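Aldose-aldose oxidoreductase (Caulobacter crescentus, PDB 5A04) probably oxidises one aldose while reducing another, passing hydride through an NADP(H) cofactor bound in its Rossmann-fold domain. Local coordinates at residues R5-A10 against V74-V79; F26-H31 against Q292-L297; S32-L37 against Y52-T57; T64-I69 against T90-R95. All blocks are in the same frame, centred on the assembly; numbering follows the deposited sequence.

Contact 1: residues R5-A10 against V74-V79; sequences RKLGYA and VDIVYV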
# COMPACT_ATOMS: atom_id res chain seq x y z
N ARG A 5 -7.65 -33.33 29.09
CA ARG A 5 -6.19 -33.38 29.11
C ARG A 5 -5.60 -32.00 28.82
O ARG A 5 -5.92 -31.40 27.79
CB ARG A 5 -5.66 -34.39 28.10
CG ARG A 5 -5.96 -35.84 28.42
CD ARG A 5 -5.82 -36.69 27.17
NE ARG A 5 -6.72 -36.23 26.12
CZ ARG A 5 -6.73 -36.68 24.87
NH1 ARG A 5 -5.87 -37.62 24.50
NH2 ARG A 5 -7.60 -36.19 24.00
N LYS A 6 -4.75 -31.52 29.71
CA LYS A 6 -4.02 -30.27 29.47
C LYS A 6 -2.52 -30.51 29.45
O LYS A 6 -1.97 -31.13 30.35
CB LYS A 6 -4.37 -29.23 30.53
CG LYS A 6 -5.84 -28.83 30.52
CD LYS A 6 -6.08 -27.58 31.35
CE LYS A 6 -7.55 -27.20 31.34
NZ LYS A 6 -8.41 -28.37 31.67
N LEU A 7 -1.86 -30.02 28.41
CA LEU A 7 -0.41 -30.12 28.35
C LEU A 7 0.21 -28.95 29.09
O LEU A 7 -0.35 -27.86 29.09
CB LEU A 7 0.08 -30.17 26.90
CG LEU A 7 -0.41 -31.41 26.15
CD1 LEU A 7 0.39 -31.56 24.87
CD2 LEU A 7 -0.29 -32.66 27.02
N GLY A 8 1.37 -29.18 29.71
CA GLY A 8 1.99 -28.15 30.54
C GLY A 8 3.00 -27.29 29.80
O GLY A 8 3.91 -27.80 29.16
N TYR A 9 2.82 -25.97 29.88
CA TYR A 9 3.76 -25.01 29.29
C TYR A 9 4.79 -24.50 30.29
O TYR A 9 4.44 -24.11 31.41
CB TYR A 9 2.99 -23.80 28.74
CG TYR A 9 2.48 -23.94 27.33
CD1 TYR A 9 1.34 -24.69 27.04
CD2 TYR A 9 3.10 -23.26 26.29
CE1 TYR A 9 0.87 -24.80 25.74
CE2 TYR A 9 2.65 -23.36 25.00
CZ TYR A 9 1.54 -24.12 24.72
OH TYR A 9 1.10 -24.19 23.41
N ALA A 10 6.06 -24.47 29.88
CA ALA A 10 7.05 -23.64 30.53
C ALA A 10 7.20 -22.36 29.72
O ALA A 10 7.45 -22.42 28.52
CB ALA A 10 8.41 -24.38 30.63
N VAL A 74 6.10 -30.62 32.44
CA VAL A 74 6.36 -29.72 31.32
C VAL A 74 6.39 -30.50 30.01
O VAL A 74 7.24 -31.38 29.82
CB VAL A 74 7.68 -28.95 31.50
CG1 VAL A 74 7.98 -28.09 30.25
CG2 VAL A 74 7.61 -28.09 32.75
N ASP A 75 5.45 -30.19 29.13
CA ASP A 75 5.40 -30.79 27.80
C ASP A 75 5.98 -29.87 26.73
O ASP A 75 6.56 -30.33 25.75
CB ASP A 75 3.97 -31.16 27.44
CG ASP A 75 3.37 -32.16 28.40
OD1 ASP A 75 3.74 -33.35 28.30
OD2 ASP A 75 2.56 -31.75 29.25
N ILE A 76 5.79 -28.57 26.92
CA ILE A 76 6.09 -27.56 25.91
C ILE A 76 6.88 -26.43 26.54
O ILE A 76 6.57 -25.99 27.64
CB ILE A 76 4.80 -26.95 25.29
CG1 ILE A 76 3.97 -28.04 24.60
CG2 ILE A 76 5.15 -25.83 24.31
CD1 ILE A 76 2.48 -27.66 24.45
N VAL A 77 7.90 -25.94 25.83
CA VAL A 77 8.58 -24.71 26.21
C VAL A 77 8.21 -23.62 25.20
O VAL A 77 8.32 -23.83 23.99
CB VAL A 77 10.11 -24.88 26.25
CG1 VAL A 77 10.79 -23.55 26.55
CG2 VAL A 77 10.52 -25.96 27.27
N TYR A 78 7.78 -22.47 25.71
CA TYR A 78 7.41 -21.34 24.87
C TYR A 78 8.51 -20.31 25.02
O TYR A 78 8.67 -19.70 26.07
CB TYR A 78 6.03 -20.81 25.27
CG TYR A 78 5.36 -19.80 24.35
CD1 TYR A 78 6.06 -19.18 23.31
CD2 TYR A 78 4.02 -19.46 24.53
CE1 TYR A 78 5.45 -18.25 22.49
CE2 TYR A 78 3.39 -18.52 23.71
CZ TYR A 78 4.11 -17.93 22.69
OH TYR A 78 3.49 -17.01 21.88
N VAL A 79 9.31 -20.15 23.96
CA VAL A 79 10.43 -19.23 23.96
C VAL A 79 10.01 -17.82 23.53
O VAL A 79 9.59 -17.61 22.39
CB VAL A 79 11.54 -19.74 23.02
CG1 VAL A 79 12.70 -18.74 22.97
CG2 VAL A 79 12.01 -21.13 23.47
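Ile76 lies along the ring of Tyr9 where two strands of the Rossmann fold, 7-10 and 76-79, run parallel as the central pair of the six-stranded sheet. This is the first-to-fourth strand junction of the 3-2-1-4-5-6 order, the place where Rossmann sheets open for the dinucleotide. With CG1 beside its backbone N (chi1 -60°), Ile76 sets both branches against the tyrosine. CG2 stands over the ring face, 4.0 Å from the Tyr9 centroid, in a CH-pi contact on the CD2/CE2 side, while CD1 reaches across to Tyr9 CE1 at 3.5 Å. Tyr78 CB closes up on the ring's edge, near its plane, and the Tyr9 hydroxyl is bonded to Leu297 O of helix 292-306, which fixes the far end of the ring.

Ala10 points to the other face of the sheet. Its CB packs on Val74 CG1 at 3.8 Å, with Ile68 covering the same patch. Its backbone gives the regular parallel pattern: Ala10 N donates to Ile76 O and Ala10 O accepts from Tyr78 N, both at 2.8 Å and both nearly straight.

Toward the N terminus the pairing changes. Gly8 O takes two amides at once, Ile76 N at 3.0 Å and Asp75 N at 2.8 Å, the latter from a more tilted direction. At the amide of the same glycine the acceptor is a side chain rather than a backbone carbonyl: Gly8 N points at Asp75 OD2, on the anti lone pair, at 2.9 Å and 174°.

Contact 2: residues F26-H31 against Q292-L297; sequences FAECEH and QFSAQL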
# COMPACT_ATOMS: atom_id res chain seq x y z
N PHE A 26 -3.86 -18.26 29.57
CA PHE A 26 -4.12 -19.66 29.89
C PHE A 26 -5.52 -19.82 30.50
O PHE A 26 -6.08 -20.92 30.49
CB PHE A 26 -3.04 -20.20 30.84
CG PHE A 26 -1.75 -20.52 30.14
CD1 PHE A 26 -1.59 -21.73 29.47
CD2 PHE A 26 -0.71 -19.60 30.12
CE1 PHE A 26 -0.39 -22.02 28.79
CE2 PHE A 26 0.48 -19.88 29.45
CZ PHE A 26 0.63 -21.09 28.78
N ALA A 27 -6.08 -18.72 30.98
CA ALA A 27 -7.42 -18.75 31.59
C ALA A 27 -8.48 -19.36 30.66
O ALA A 27 -9.36 -20.10 31.12
CB ALA A 27 -7.85 -17.35 32.01
N GLU A 28 -8.40 -19.05 29.37
CA GLU A 28 -9.39 -19.52 28.42
C GLU A 28 -8.98 -20.79 27.65
O GLU A 28 -9.71 -21.23 26.78
CB GLU A 28 -9.72 -18.41 27.42
CG GLU A 28 -10.32 -17.16 28.04
CD GLU A 28 -9.29 -16.15 28.53
OE1 GLU A 28 -8.11 -16.26 28.15
OE2 GLU A 28 -9.67 -15.25 29.29
N CYS A 29 -7.82 -21.36 27.96
CA CYS A 29 -7.38 -22.59 27.30
C CYS A 29 -8.15 -23.81 27.76
O CYS A 29 -8.54 -23.90 28.93
CB CYS A 29 -5.90 -22.85 27.53
SG CYS A 29 -4.83 -21.68 26.68
N GLU A 30 -8.33 -24.76 26.85
CA GLU A 30 -8.98 -26.02 27.18
C GLU A 30 -8.03 -27.20 27.22
O GLU A 30 -8.36 -28.24 27.77
CB GLU A 30 -10.08 -26.33 26.16
CG GLU A 30 -11.20 -25.34 26.14
CD GLU A 30 -12.15 -25.61 25.00
OE1 GLU A 30 -11.73 -25.49 23.84
OE2 GLU A 30 -13.32 -25.96 25.28
N HIS A 31 -6.85 -27.04 26.62
CA HIS A 31 -5.91 -28.16 26.51
C HIS A 31 -4.50 -27.79 26.91
O HIS A 31 -3.56 -28.53 26.62
CB HIS A 31 -5.92 -28.71 25.09
CG HIS A 31 -7.25 -29.26 24.68
ND1 HIS A 31 -7.78 -30.40 25.24
CD2 HIS A 31 -8.17 -28.80 23.81
CE1 HIS A 31 -8.97 -30.63 24.72
NE2 HIS A 31 -9.23 -29.67 23.85
N GLN A 292 -7.43 -15.28 20.15
CA GLN A 292 -6.30 -15.76 19.34
C GLN A 292 -5.14 -16.32 20.17
O GLN A 292 -4.42 -17.21 19.70
CB GLN A 292 -5.79 -14.62 18.44
CG GLN A 292 -5.26 -13.39 19.19
CD GLN A 292 -4.85 -12.27 18.25
OE1 GLN A 292 -4.15 -12.50 17.26
NE2 GLN A 292 -5.28 -11.04 18.55
N PHE A 293 -4.93 -15.81 21.38
CA PHE A 293 -3.78 -16.24 22.19
C PHE A 293 -4.03 -17.63 22.76
O PHE A 293 -3.21 -18.53 22.61
CB PHE A 293 -3.51 -15.22 23.31
CG PHE A 293 -3.39 -13.82 22.80
CD1 PHE A 293 -2.22 -13.38 22.20
CD2 PHE A 293 -4.46 -12.95 22.90
CE1 PHE A 293 -2.13 -12.08 21.71
CE2 PHE A 293 -4.37 -11.65 22.42
CZ PHE A 293 -3.20 -11.22 21.82
N SER A 294 -5.17 -17.80 23.43
CA SER A 294 -5.54 -19.10 23.96
C SER A 294 -5.68 -20.13 22.85
O SER A 294 -5.32 -21.30 23.02
CB SER A 294 -6.86 -19.00 24.73
OG SER A 294 -6.76 -17.98 25.71
N ALA A 295 -6.22 -19.70 21.71
CA ALA A 295 -6.32 -20.59 20.55
C ALA A 295 -4.95 -21.03 20.04
O ALA A 295 -4.76 -22.18 19.63
CB ALA A 295 -7.10 -19.90 19.44
N GLN A 296 -3.99 -20.12 20.04
CA GLN A 296 -2.64 -20.44 19.57
C GLN A 296 -2.02 -21.49 20.51
O GLN A 296 -1.47 -22.50 20.06
CB GLN A 296 -1.77 -19.18 19.51
CG GLN A 296 -0.32 -19.46 19.09
CD GLN A 296 0.60 -18.30 19.39
OE1 GLN A 296 0.60 -17.31 18.66
NE2 GLN A 296 1.39 -18.41 20.44
N LEU A 297 -2.16 -21.25 21.81
CA LEU A 297 -1.62 -22.17 22.82
C LEU A 297 -2.25 -23.55 22.69
O LEU A 297 -1.55 -24.57 22.68
CB LEU A 297 -1.84 -21.61 24.24
CG LEU A 297 -1.09 -20.31 24.59
CD1 LEU A 297 -1.65 -19.66 25.85
CD2 LEU A 297 0.39 -20.59 24.77
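Ser294, on the first turn of helix 292-306, faces the loop 26-31 and touches both Glu28 and Cys29. Just before it, Gln292 bonds Arg132, a residue that lines the glucose pocket, and Phe293 packs on helix 16-22. At Ser294 itself, OG lies against Glu28 CB at 3.4 Å, but the hydroxyl is bonded to Arg25 O, and the glutamate's OE1 has its salt bridge with Arg25 NE, so Arg25 holds both polar ends. Ser294 CB and its carbonyl O rest against the sulfur, with Cys29 SG 3.7 Å from Ser294 O.

One turn on, Leu297 packs against both Cys29 and Phe26. Leu297 CD1 is 3.9 Å from Cys29 SG and also sits squarely over the centre of the Phe26 ring, a CH-pi contact of 4.0 Å to the centroid. The second methyl, Leu297 CD2, lies 4.0 Å from Phe26 CZ. Phe26 starts out facing away from the helix; its CG, anti to the carbonyl carbon (chi1 -77°), brings the ring back over the leucine.

The packing joins the cofactor-binding domain to the C-terminal domain. Around it, Asp298 takes the amides of Glu30 and His31, and the Phe26 ring lies against Leu34 of strand 32-38 and edge-to-face with Tyr9 of strand 7-12.

Contact 3: residues S32-L37 against Y52-T57; sequences SRLAAL and YGIPET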
# COMPACT_ATOMS: atom_id res chain seq x y z
N SER A 32 -4.36 -26.65 27.58
CA SER A 32 -3.06 -26.12 27.98
C SER A 32 -3.11 -25.57 29.38
O SER A 32 -4.12 -25.00 29.79
CB SER A 32 -2.61 -25.01 27.02
OG SER A 32 -2.82 -25.42 25.68
N ARG A 33 -2.02 -25.73 30.12
CA ARG A 33 -1.91 -25.11 31.44
C ARG A 33 -0.50 -24.59 31.65
O ARG A 33 0.47 -25.10 31.08
CB ARG A 33 -2.28 -26.10 32.55
CG ARG A 33 -1.33 -27.31 32.65
CD ARG A 33 -1.73 -28.23 33.81
NE ARG A 33 -1.72 -27.51 35.08
CZ ARG A 33 -0.65 -27.38 35.87
NH1 ARG A 33 0.51 -27.93 35.52
NH2 ARG A 33 -0.75 -26.71 37.01
N LEU A 34 -0.39 -23.55 32.46
CA LEU A 34 0.90 -23.01 32.83
C LEU A 34 1.54 -23.91 33.90
O LEU A 34 0.97 -24.10 34.97
CB LEU A 34 0.72 -21.58 33.34
CG LEU A 34 2.01 -20.89 33.79
CD1 LEU A 34 2.98 -20.83 32.62
CD2 LEU A 34 1.69 -19.49 34.31
N ALA A 35 2.71 -24.47 33.60
CA ALA A 35 3.32 -25.47 34.48
C ALA A 35 4.66 -25.03 35.06
O ALA A 35 5.06 -25.49 36.13
CB ALA A 35 3.49 -26.79 33.72
N ALA A 36 5.37 -24.15 34.36
CA ALA A 36 6.71 -23.77 34.81
C ALA A 36 7.12 -22.40 34.27
O ALA A 36 6.55 -21.91 33.29
CB ALA A 36 7.73 -24.84 34.39
N LEU A 37 8.12 -21.80 34.92
CA LEU A 37 8.66 -20.51 34.54
C LEU A 37 10.17 -20.61 34.37
O LEU A 37 10.85 -21.26 35.18
CB LEU A 37 8.33 -19.45 35.58
CG LEU A 37 6.83 -19.23 35.82
CD1 LEU A 37 6.65 -18.37 37.07
CD2 LEU A 37 6.18 -18.58 34.62
N TYR A 52 0.99 -17.05 39.99
CA TYR A 52 0.38 -18.12 39.21
C TYR A 52 0.41 -19.49 39.89
O TYR A 52 -0.04 -20.47 39.31
CB TYR A 52 1.05 -18.21 37.83
CG TYR A 52 0.61 -17.10 36.91
CD1 TYR A 52 -0.52 -17.25 36.11
CD2 TYR A 52 1.30 -15.89 36.86
CE1 TYR A 52 -0.94 -16.23 35.26
CE2 TYR A 52 0.88 -14.86 36.01
CZ TYR A 52 -0.25 -15.05 35.22
OH TYR A 52 -0.68 -14.04 34.38
N GLY A 53 0.91 -19.55 41.12
CA GLY A 53 0.89 -20.80 41.86
C GLY A 53 1.86 -21.83 41.30
O GLY A 53 1.56 -23.03 41.25
N ILE A 54 3.01 -21.35 40.84
CA ILE A 54 4.06 -22.21 40.30
C ILE A 54 5.07 -22.50 41.40
O ILE A 54 5.77 -21.59 41.85
CB ILE A 54 4.79 -21.55 39.11
CG1 ILE A 54 3.79 -21.01 38.08
CG2 ILE A 54 5.79 -22.55 38.49
CD1 ILE A 54 2.88 -22.06 37.51
N PRO A 55 5.16 -23.77 41.84
CA PRO A 55 6.07 -24.08 42.96
C PRO A 55 7.53 -23.86 42.57
O PRO A 55 7.86 -23.87 41.38
CB PRO A 55 5.79 -25.56 43.24
CG PRO A 55 5.20 -26.10 42.00
CD PRO A 55 4.45 -24.96 41.35
N GLU A 56 8.39 -23.65 43.57
CA GLU A 56 9.81 -23.41 43.35
C GLU A 56 10.50 -24.52 42.55
O GLU A 56 11.47 -24.27 41.84
CB GLU A 56 10.53 -23.22 44.70
CG GLU A 56 10.12 -21.93 45.40
CD GLU A 56 11.03 -21.58 46.56
OE1 GLU A 56 10.88 -22.19 47.64
OE2 GLU A 56 11.90 -20.70 46.39
N THR A 57 9.99 -25.74 42.68
CA THR A 57 10.50 -26.88 41.91
C THR A 57 10.28 -26.70 40.41
O THR A 57 10.91 -27.39 39.60
CB THR A 57 9.82 -28.18 42.33
OG1 THR A 57 8.40 -28.03 42.23
CG2 THR A 57 10.18 -28.54 43.78
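Ile54 is the peg of this contact, driving all three of its outer carbons into strand 32-37. CD1 meets Leu34 CG at 4.0 Å, its chain crossing the leucine at about a right angle. CG2, anti to the backbone N, rests on the strand backbone itself, 3.8 Å from Ala35 O and close to Ala36 CA. CG1 takes the third side, against Leu37 CD1 at 4.0 Å. An alanine at Ile54 would lack all three of these carbons, and would probably open a gap between Leu34 and Leu37 and uncover the strand backbone at Ala35 and Ala36.

The segments belong to one beta-alpha-beta unit of the Rossmann fold: strand 32-38 leads into helix 42-52, and the chain returns through Ile54 toward edge strand 59-60. Helix residues Leu45 and Tyr48 also pack on Leu37.

At the rim of this buried patch Leu34 CD2 still comes close to Tyr52 CD1, at 3.6 Å and obliquely to the ring, but the tyrosine is partly exposed, its other neighbours including Met23 and Pro24. The contact thins beyond it: Gly53, the first residue to leave helical geometry, with phi 70°, and Pro55 and Glu56 lie out at the solvent side. No hydrogen bond crosses between the segments; Ile54 O is taken instead by Arg59 NE.

Contact 4: residues T64-I69 against T90-R95; sequences TFDRII and TERAAR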
# COMPACT_ATOMS: atom_id res chain seq x y z
N THR A 64 19.86 -23.17 35.02
CA THR A 64 19.35 -24.48 35.42
C THR A 64 18.31 -25.04 34.45
O THR A 64 17.78 -26.12 34.67
CB THR A 64 18.71 -24.46 36.85
OG1 THR A 64 17.55 -23.61 36.86
CG2 THR A 64 19.71 -23.99 37.90
N PHE A 65 18.03 -24.31 33.36
CA PHE A 65 16.96 -24.68 32.43
C PHE A 65 17.06 -26.11 31.90
O PHE A 65 16.05 -26.78 31.75
CB PHE A 65 16.92 -23.67 31.26
CG PHE A 65 16.01 -24.07 30.12
CD1 PHE A 65 14.65 -24.30 30.34
CD2 PHE A 65 16.50 -24.20 28.83
CE1 PHE A 65 13.81 -24.66 29.29
CE2 PHE A 65 15.67 -24.57 27.78
CZ PHE A 65 14.32 -24.81 28.01
N ASP A 66 18.26 -26.62 31.65
CA ASP A 66 18.36 -27.94 31.04
C ASP A 66 17.84 -29.05 31.96
O ASP A 66 17.48 -30.14 31.50
CB ASP A 66 19.80 -28.22 30.61
CG ASP A 66 20.35 -27.13 29.72
OD1 ASP A 66 19.83 -26.96 28.60
OD2 ASP A 66 21.29 -26.43 30.14
N ARG A 67 17.76 -28.76 33.25
CA ARG A 67 17.21 -29.72 34.22
C ARG A 67 15.73 -30.00 34.00
O ARG A 67 15.18 -30.93 34.58
CB ARG A 67 17.42 -29.22 35.65
CG ARG A 67 18.89 -29.08 36.07
CD ARG A 67 18.94 -28.48 37.47
NE ARG A 67 20.30 -28.22 37.94
CZ ARG A 67 20.57 -27.54 39.05
NH1 ARG A 67 19.58 -27.05 39.78
NH2 ARG A 67 21.83 -27.34 39.42
N ILE A 68 15.08 -29.18 33.18
CA ILE A 68 13.66 -29.32 32.91
C ILE A 68 13.35 -30.65 32.21
O ILE A 68 12.20 -31.09 32.18
CB ILE A 68 13.13 -28.13 32.07
CG1 ILE A 68 11.63 -27.88 32.31
CG2 ILE A 68 13.43 -28.32 30.58
CD1 ILE A 68 11.17 -26.51 31.81
N ILE A 69 14.37 -31.30 31.67
CA ILE A 69 14.22 -32.64 31.09
C ILE A 69 13.61 -33.62 32.10
O ILE A 69 12.93 -34.58 31.73
CB ILE A 69 15.59 -33.17 30.59
CG1 ILE A 69 15.44 -34.46 29.79
CG2 ILE A 69 16.57 -33.34 31.75
CD1 ILE A 69 16.76 -34.89 29.14
N THR A 90 15.53 -22.83 21.84
CA THR A 90 14.75 -23.85 21.15
C THR A 90 15.52 -25.17 21.12
O THR A 90 14.97 -26.22 21.42
CB THR A 90 14.38 -23.41 19.72
OG1 THR A 90 13.43 -22.33 19.82
CG2 THR A 90 13.76 -24.55 18.94
N GLU A 91 16.81 -25.10 20.78
CA GLU A 91 17.63 -26.31 20.73
C GLU A 91 17.75 -26.98 22.11
O GLU A 91 17.63 -28.20 22.23
CB GLU A 91 19.02 -25.98 20.18
CG GLU A 91 18.98 -25.59 18.72
CD GLU A 91 20.30 -25.00 18.22
OE1 GLU A 91 21.08 -24.44 19.02
OE2 GLU A 91 20.54 -25.06 17.01
N ARG A 92 17.97 -26.17 23.14
CA ARG A 92 18.06 -26.69 24.50
C ARG A 92 16.74 -27.30 24.95
O ARG A 92 16.72 -28.35 25.59
CB ARG A 92 18.50 -25.58 25.45
CG ARG A 92 19.98 -25.20 25.28
CD ARG A 92 20.32 -23.97 26.08
NE ARG A 92 20.31 -24.22 27.52
CZ ARG A 92 20.41 -23.26 28.45
NH1 ARG A 92 20.49 -21.99 28.08
NH2 ARG A 92 20.42 -23.58 29.74
N ALA A 93 15.63 -26.66 24.61
CA ALA A 93 14.31 -27.22 24.92
C ALA A 93 14.12 -28.58 24.24
O ALA A 93 13.67 -29.54 24.86
CB ALA A 93 13.20 -26.25 24.50
N ALA A 94 14.48 -28.66 22.96
CA ALA A 94 14.37 -29.92 22.23
C ALA A 94 15.26 -31.02 22.84
O ALA A 94 14.83 -32.17 22.96
CB ALA A 94 14.71 -29.71 20.75
N ARG A 95 16.49 -30.68 23.20
CA ARG A 95 17.37 -31.66 23.85
C ARG A 95 16.87 -32.07 25.24
O ARG A 95 17.20 -33.15 25.74
CB ARG A 95 18.80 -31.10 23.95
CG ARG A 95 19.42 -30.92 22.55
CD ARG A 95 20.94 -30.72 22.58
NE ARG A 95 21.36 -29.56 23.36
CZ ARG A 95 21.71 -28.38 22.85
NH1 ARG A 95 21.67 -28.19 21.54
NH2 ARG A 95 22.10 -27.40 23.66
O HOH W 1 18.75 -29.08 27.31
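Asp66 and Arg92 clasp each other in a side-on, two-pronged salt bridge between the 3-10 segment that includes residues 65-69 and helix 86-95. The arginine chain is extended through its first links and then bends at chi3, which turns NE and NH2 together toward the carboxylate. The two prongs differ. NE donates to Asp66 OD1 at 3.0 Å and 172°, on the syn side and close to the guanidinium plane; NH2 reaches Asp66 OD2, also at 3.0 Å, from above the carboxylate plane and less straight. NH2 has a further partner in Tyr62 O.

Phe65 packs against the guanidinium. With CG anti to the backbone N (chi1 171°), the ring turns toward the helix and puts CD2 over one guanidinium face, the two planes 75° apart. Its CE2 edge meets Arg92 CB at 3.8 Å, and CZ points in plane at Ala93 CB at 4.0 Å; both Phe65 and Ala93 lie on Val77 of the parallel sheet. Farther along, Ile69 CD1 touches Arg95 O.

A lysine in place of Arg92 would have a single nitrogen, and is likely to lose the two-pronged grip on Asp66, the bond to Tyr62 O and the flat face that Phe65 CD2 stands over.

A water donates to Asp66 OD1 at 2.7 Å and to Arg92 O at 2.8 Å, tying the carboxylate to the helix backbone. The salt bridge probably offsets the two opposite charges, and the bonds to Asp66 and Tyr62 O are likely to limit rotation of the guanidinium.

Overall arrangement
From the N terminus, segment 5-10 opens contact 1, and loop 26-31 opens contact 2. Contact 3 then both opens and closes, between 32-37 and 52-57, wholly within the spans of contacts 1 and 2. Segment 64-69 opens contact 4 before 74-79 closes contact 1, so these two cross; 90-95 then closes contact 4, which follows contact 3 in series. Contact 2 closes last, at 292-297, crossing contact 1 and enclosing contacts 3 and 4. Contacts 1, 3 and 4 tie strands, a returning loop and a helix within the Rossmann domain, whereas contact 2 joins it to the C-terminal domain. Contact 1 touches each of the others.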